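Local structure of natterin-like protein (Lethenteron camtschaticum, 5ZU4) at residues E68-E73 against T96-E101; N26-Q31 against V47-G52. The protein probably binds glycans through a jacalin-like lectin domain and forms membrane pores through an aerolysin-type module, as its relatives do. All coordinates share one frame; numbering follows the deposited sequence.

Contact 1: E68-E73 against T96-E101; sequences EFESGE and TSRSRE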
loop_
_atom_site.group_PDB
_atom_site.type_symbol
_atom_site.label_atom_id
_atom_site.label_comp_id
_atom_site.label_asym_id
_atom_site.label_seq_id
_atom_site.Cartn_x
_atom_site.Cartn_y
_atom_site.Cartn_z
ATOM N N GLU B 68 20.837 17.694 -12.211
ATOM C CA GLU B 68 19.881 17.462 -11.136
ATOM C C GLU B 68 19.495 15.983 -11.121
ATOM O O GLU B 68 19.079 15.418 -12.154
ATOM C CB GLU B 68 18.637 18.336 -11.302
ATOM C CG GLU B 68 17.550 18.133 -10.229
ATOM C CD GLU B 68 16.729 19.393 -9.933
ATOM O OE1 GLU B 68 16.451 20.188 -10.860
ATOM O OE2 GLU B 68 16.365 19.598 -8.756
ATOM N N PHE B 69 19.630 15.365 -9.945
ATOM C CA PHE B 69 19.237 13.951 -9.744
ATOM C C PHE B 69 17.721 13.789 -9.706
ATOM O O PHE B 69 17.010 14.601 -9.105
ATOM C CB PHE B 69 19.847 13.380 -8.454
ATOM C CG PHE B 69 21.341 13.158 -8.541
ATOM C CD1 PHE B 69 22.232 14.199 -8.286
ATOM C CD2 PHE B 69 21.856 11.907 -8.883
ATOM C CE1 PHE B 69 23.592 13.984 -8.359
ATOM C CE2 PHE B 69 23.218 11.699 -8.963
ATOM C CZ PHE B 69 24.078 12.731 -8.709
ATOM N N GLU B 70 17.230 12.745 -10.359
ATOM C CA GLU B 70 15.850 12.345 -10.152
ATOM C C GLU B 70 15.696 11.679 -8.770
ATOM O O GLU B 70 16.674 11.194 -8.173
ATOM C CB GLU B 70 15.379 11.408 -11.272
ATOM C CG GLU B 70 15.292 12.068 -12.647
ATOM C CD GLU B 70 14.981 11.079 -13.767
ATOM O OE1 GLU B 70 15.689 10.067 -13.894
ATOM O OE2 GLU B 70 14.025 11.310 -14.535
ATOM N N SER B 71 14.462 11.680 -8.279
ATOM C CA SER B 71 14.059 10.946 -7.085
ATOM C C SER B 71 14.365 9.471 -7.269
ATOM O O SER B 71 13.868 8.863 -8.213
ATOM C CB SER B 71 12.549 11.100 -6.866
ATOM O OG SER B 71 12.216 12.444 -6.534
ATOM N N GLY B 72 15.196 8.905 -6.391
ATOM C CA GLY B 72 15.557 7.472 -6.472
ATOM C C GLY B 72 16.701 7.115 -7.415
ATOM O O GLY B 72 17.032 5.945 -7.585
ATOM N N GLU B 73 17.320 8.122 -8.016
ATOM C CA GLU B 73 18.484 7.923 -8.863
ATOM C C GLU B 73 19.719 8.120 -7.979
ATOM O O GLU B 73 19.821 9.117 -7.279
ATOM C CB GLU B 73 18.466 8.957 -9.999
ATOM C CG GLU B 73 19.593 8.838 -11.013
ATOM C CD GLU B 73 19.512 9.881 -12.127
ATOM O OE1 GLU B 73 18.781 10.899 -11.961
ATOM O OE2 GLU B 73 20.188 9.678 -13.171
ATOM N N THR B 96 25.020 7.623 -13.332
ATOM C CA THR B 96 23.985 7.280 -12.366
ATOM C C THR B 96 23.451 5.862 -12.505
ATOM O O THR B 96 23.767 5.137 -13.443
ATOM C CB THR B 96 22.807 8.241 -12.449
ATOM O OG1 THR B 96 22.033 7.958 -13.618
ATOM C CG2 THR B 96 23.293 9.688 -12.463
ATOM N N SER B 97 22.646 5.483 -11.522
ATOM C CA SER B 97 21.838 4.262 -11.541
ATOM C C SER B 97 20.883 4.157 -12.766
ATOM O O SER B 97 20.436 3.080 -13.103
ATOM C CB SER B 97 21.034 4.180 -10.222
ATOM O OG SER B 97 20.194 5.335 -10.001
ATOM N N ARG B 98 20.570 5.282 -13.402
ATOM C CA ARG B 98 19.761 5.321 -14.626
ATOM C C ARG B 98 20.617 5.571 -15.873
ATOM O O ARG B 98 20.087 6.003 -16.889
ATOM C CB ARG B 98 18.698 6.433 -14.543
ATOM C CG ARG B 98 17.952 6.553 -13.217
ATOM C CD ARG B 98 16.622 5.819 -13.182
ATOM N NE ARG B 98 15.961 5.910 -11.863
ATOM C CZ ARG B 98 15.235 6.942 -11.410
ATOM N NH1 ARG B 98 14.687 6.876 -10.197
ATOM N NH2 ARG B 98 15.054 8.045 -12.140
ATOM N N SER B 99 21.929 5.317 -15.793
ATOM C CA SER B 99 22.842 5.494 -16.925
ATOM C C SER B 99 22.957 6.921 -17.492
ATOM O O SER B 99 23.448 7.095 -18.595
ATOM C CB SER B 99 22.479 4.511 -18.043
ATOM O OG SER B 99 22.543 3.185 -17.560
ATOM N N ARG B 100 22.525 7.931 -16.734
ATOM C CA ARG B 100 22.703 9.326 -17.123
ATOM C C ARG B 100 24.118 9.735 -16.737
ATOM O O ARG B 100 24.653 9.259 -15.735
ATOM C CB ARG B 100 21.678 10.251 -16.458
ATOM C CG ARG B 100 20.228 10.037 -16.906
ATOM C CD ARG B 100 19.378 11.299 -16.746
ATOM N NE ARG B 100 19.391 11.826 -15.375
ATOM C CZ ARG B 100 18.939 13.027 -14.998
ATOM N NH1 ARG B 100 18.426 13.881 -15.881
ATOM N NH2 ARG B 100 18.985 13.386 -13.713
ATOM N N GLU B 101 24.713 10.614 -17.537
ATOM C CA GLU B 101 26.135 10.908 -17.451
ATOM C C GLU B 101 26.352 12.411 -17.211
ATOM O O GLU B 101 25.573 13.262 -17.679
ATOM C CB GLU B 101 26.824 10.413 -18.722
ATOM C CG GLU B 101 28.322 10.173 -18.575
ATOM C CD GLU B 101 28.964 9.453 -19.777
ATOM O OE1 GLU B 101 28.453 8.379 -20.229
ATOM O OE2 GLU B 101 30.007 9.969 -20.258
#
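Two loops of the jacalin-like lectin domain meet here: the 68-73 link between strands 65-68 and 75-82, and the turn after strand 89-96. Their centre is the carboxylate of Glu73. Its side chain is fully extended, with CG anti to the backbone N (chi1 -177°), which carries the carboxylate in among the donors of Thr96 and Arg100. Arg100 grips it side-on. Arg100 NE gives a nearly straight bond to Glu73 OE2, in the guanidinium plane, at 3.2 Å. Arg100 NH2 reaches Glu73 OE1 at 3.0 Å, and both oxygens use syn lone pairs. Thr96 OG1 donates to the anti lone pair of Glu73 OE2 at 2.6 Å. The same hydroxyl accepts from Arg98 N, forming an ST turn, and from Arg100 N. Glu70 N donates to Glu73 OE1 at 2.9 Å, nearly along its C-O axis. Arg100 NH2 also bonds Glu68 O at 2.6 Å.

Arg98 bends at chi2 (-95°) and lays its guanidinium over Glu73 CB. Arg98 NH1 bonds Ser71 O at 2.9 Å, within the type II turn 70-73. Arg98 NH2 makes a salt bridge with Glu70 OE1 at 2.8 Å, but its hydrogen bond is weak. Each oxygen of Glu73 thus takes two donors. That fixes the rotation of the carboxylate and would favour its charged form.

Contact 2: N26-Q31 against V47-G52; sequences NAATLQ and VWLTDG. With EDO (1,2-ethanediol), chain K.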
loop_
_atom_site.group_PDB
_atom_site.type_symbol
_atom_site.label_atom_id
_atom_site.label_comp_id
_atom_site.label_asym_id
_atom_site.label_seq_id
_atom_site.Cartn_x
_atom_site.Cartn_y
_atom_site.Cartn_z
ATOM N N ASN B 26 21.066 15.252 9.198
ATOM C CA ASN B 26 19.634 15.045 8.914
ATOM C C ASN B 26 19.321 14.125 7.705
ATOM O O ASN B 26 18.249 14.192 7.105
ATOM C CB ASN B 26 18.954 16.410 8.820
ATOM C CG ASN B 26 19.362 17.215 7.593
ATOM O OD1 ASN B 26 20.379 16.957 6.930
ATOM N ND2 ASN B 26 18.555 18.215 7.289
ATOM N N ALA B 27 20.264 13.262 7.351
ATOM C CA ALA B 27 20.183 12.404 6.150
ATOM C C ALA B 27 19.790 13.104 4.820
ATOM O O ALA B 27 19.183 12.491 3.920
ATOM C CB ALA B 27 19.268 11.219 6.412
ATOM N N ALA B 28 20.187 14.364 4.685
ATOM C CA ALA B 28 19.979 15.101 3.455
ATOM C C ALA B 28 21.070 14.655 2.518
ATOM O O ALA B 28 22.199 14.412 2.948
ATOM C CB ALA B 28 20.085 16.602 3.705
ATOM N N THR B 29 20.727 14.564 1.247
ATOM C CA THR B 29 21.615 14.025 0.241
ATOM C C THR B 29 21.700 14.962 -0.972
ATOM O O THR B 29 20.909 15.907 -1.120
ATOM C CB THR B 29 21.096 12.643 -0.226
ATOM O OG1 THR B 29 19.756 12.789 -0.719
ATOM C CG2 THR B 29 21.118 11.631 0.930
ATOM N N LEU B 30 22.651 14.664 -1.851
ATOM C CA LEU B 30 22.943 15.522 -2.985
ATOM C C LEU B 30 21.791 15.517 -3.972
ATOM O O LEU B 30 21.425 14.471 -4.460
ATOM C CB LEU B 30 24.211 15.055 -3.701
ATOM C CG LEU B 30 24.623 15.853 -4.935
ATOM C CD1 LEU B 30 24.760 17.329 -4.561
ATOM C CD2 LEU B 30 25.932 15.344 -5.497
ATOM N N GLN B 31 21.228 16.689 -4.252
ATOM C CA GLN B 31 20.145 16.825 -5.227
ATOM C C GLN B 31 20.659 17.367 -6.536
ATOM O O GLN B 31 20.213 16.936 -7.591
ATOM C CB GLN B 31 19.036 17.746 -4.696
ATOM C CG GLN B 31 17.749 17.634 -5.498
ATOM C CD GLN B 31 16.542 18.269 -4.826
ATOM O OE1 GLN B 31 16.453 18.378 -3.601
ATOM N NE2 GLN B 31 15.583 18.679 -5.643
ATOM N N VAL B 47 26.362 23.436 -5.015
ATOM C CA VAL B 47 25.840 22.156 -4.538
ATOM C C VAL B 47 24.533 22.357 -3.779
ATOM O O VAL B 47 24.487 23.156 -2.837
ATOM C CB VAL B 47 26.862 21.493 -3.607
ATOM C CG1 VAL B 47 26.458 20.056 -3.306
ATOM C CG2 VAL B 47 28.228 21.485 -4.260
ATOM N N TRP B 48 23.490 21.620 -4.173
ATOM C CA TRP B 48 22.206 21.642 -3.480
ATOM C C TRP B 48 21.961 20.283 -2.789
ATOM O O TRP B 48 22.189 19.227 -3.379
ATOM C CB TRP B 48 21.046 21.853 -4.456
ATOM C CG TRP B 48 20.907 23.155 -5.240
ATOM C CD1 TRP B 48 19.877 24.059 -5.134
ATOM C CD2 TRP B 48 21.730 23.630 -6.316
ATOM N NE1 TRP B 48 20.032 25.078 -6.042
ATOM C CE2 TRP B 48 21.151 24.833 -6.789
ATOM C CE3 TRP B 48 22.900 23.164 -6.926
ATOM C CZ2 TRP B 48 21.712 25.571 -7.833
ATOM C CZ3 TRP B 48 23.453 23.894 -7.957
ATOM C CH2 TRP B 48 22.862 25.088 -8.402
ATOM N N LEU B 49 21.451 20.311 -1.566
ATOM C CA LEU B 49 20.994 19.096 -0.878
ATOM C C LEU B 49 19.472 19.014 -0.810
ATOM O O LEU B 49 18.778 19.998 -1.012
ATOM C CB LEU B 49 21.569 19.017 0.531
ATOM C CG LEU B 49 23.091 19.012 0.645
ATOM C CD1 LEU B 49 23.500 18.895 2.103
ATOM C CD2 LEU B 49 23.743 17.920 -0.161
ATOM N N THR B 50 18.962 17.828 -0.493
ATOM C CA THR B 50 17.519 17.562 -0.524
ATOM C C THR B 50 16.659 18.330 0.503
ATOM O O THR B 50 15.438 18.406 0.337
ATOM C CB THR B 50 17.240 16.049 -0.391
ATOM O OG1 THR B 50 17.987 15.524 0.708
ATOM C CG2 THR B 50 17.619 15.327 -1.667
ATOM N N ASP B 51 17.294 18.871 1.542
ATOM C CA ASP B 51 16.646 19.722 2.566
ATOM C C ASP B 51 16.645 21.220 2.202
ATOM O O ASP B 51 16.399 22.073 3.054
ATOM C CB ASP B 51 17.311 19.508 3.959
ATOM C CG ASP B 51 18.760 20.018 4.033
ATOM O OD1 ASP B 51 19.364 20.347 2.982
ATOM O OD2 ASP B 51 19.314 20.089 5.154
ATOM N N GLY B 52 16.943 21.536 0.947
ATOM C CA GLY B 52 16.916 22.907 0.464
ATOM C C GLY B 52 18.223 23.685 0.564
ATOM O O GLY B 52 18.334 24.734 -0.045
HETATM C C1 EDO K . 22.171 10.980 -4.933
HETATM O O1 EDO K . 23.458 10.362 -4.685
HETATM C C2 EDO K . 20.997 10.209 -4.306
HETATM O O2 EDO K . 20.075 11.123 -3.661
#
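Strands 30-37 and 42-49 form an antiparallel beta hairpin of the jacalin-like lectin domain, and Leu30 and Leu49 are a non-hydrogen-bonded pair with CA atoms 4.6 Å apart. Backbone bonds lie on either side of this pair. Gln31 N donates to Trp48 O at 2.9 Å, and Thr50 N donates to Thr29 O at 2.8 Å. Leu49 also begins a type I turn that runs to Gly52.

Side chains continue the pairing where the strands end. Thr50 OG1 sits between its backbone N and carbonyl carbon (chi1 49°), and there it accepts a nearly straight bond from Thr29 N at 3.0 Å. It is also hydrogen-bonded to Asn204 O, which ties the hairpin end to a loop in the aerolysin-like part of the chain, which probably forms the pore. The methyl CG2 of Thr50 lies against Thr29 OG1.

Leu30 CD1 meets Val47 CG1 at 3.4 Å, their side chains crossing at about a right angle. Strand 17-22 packs against Val47 and Leu49 through Phe21. Leu49 CD2 rests on the backbone of Thr29, and Ala28 CB packs against the carboxylate carbon of Asp51. The extended side chain of Gln31 carries OE1 alongside Thr50 CA.

A 1,2-ethanediol, probably from the crystallisation liquor, makes a weak bond with Thr29 OG1 and is held by Gly122 O and Cys124 N. At the far end Asn26 ND2 meets Asp51 OD2 at 2.9 Å. The N-H points almost straight at the oxygen (171°). Asp51 OD2 lies in the amide plane of Asn26, but it is met on its anti side by a donor tilted 26° out of the carboxylate plane.

Overall arrangement
Both contacts lie in the jacalin-like lectin domain, with centres about 15 Å apart. They follow in series: contact 2 closes before contact 1 opens. Contact 2 joins two strands of the four-stranded sheet 54-58, 42-49, 30-37 and 65-68. Contact 1 links the end of that sheet to the sheet containing strands 75-82, 89-96 and 101-105. They touch directly where strand 30-37 runs beside strand 65-68: Phe69 N and Gln31 O, 2.9 Å apart, probably form a hydrogen bond. Phe69 also packs on Leu30. The two contacts therefore make a continuous path between two sheets of the lectin domain, and Asn204 extends it from contact 2 towards the aerolysin-like part.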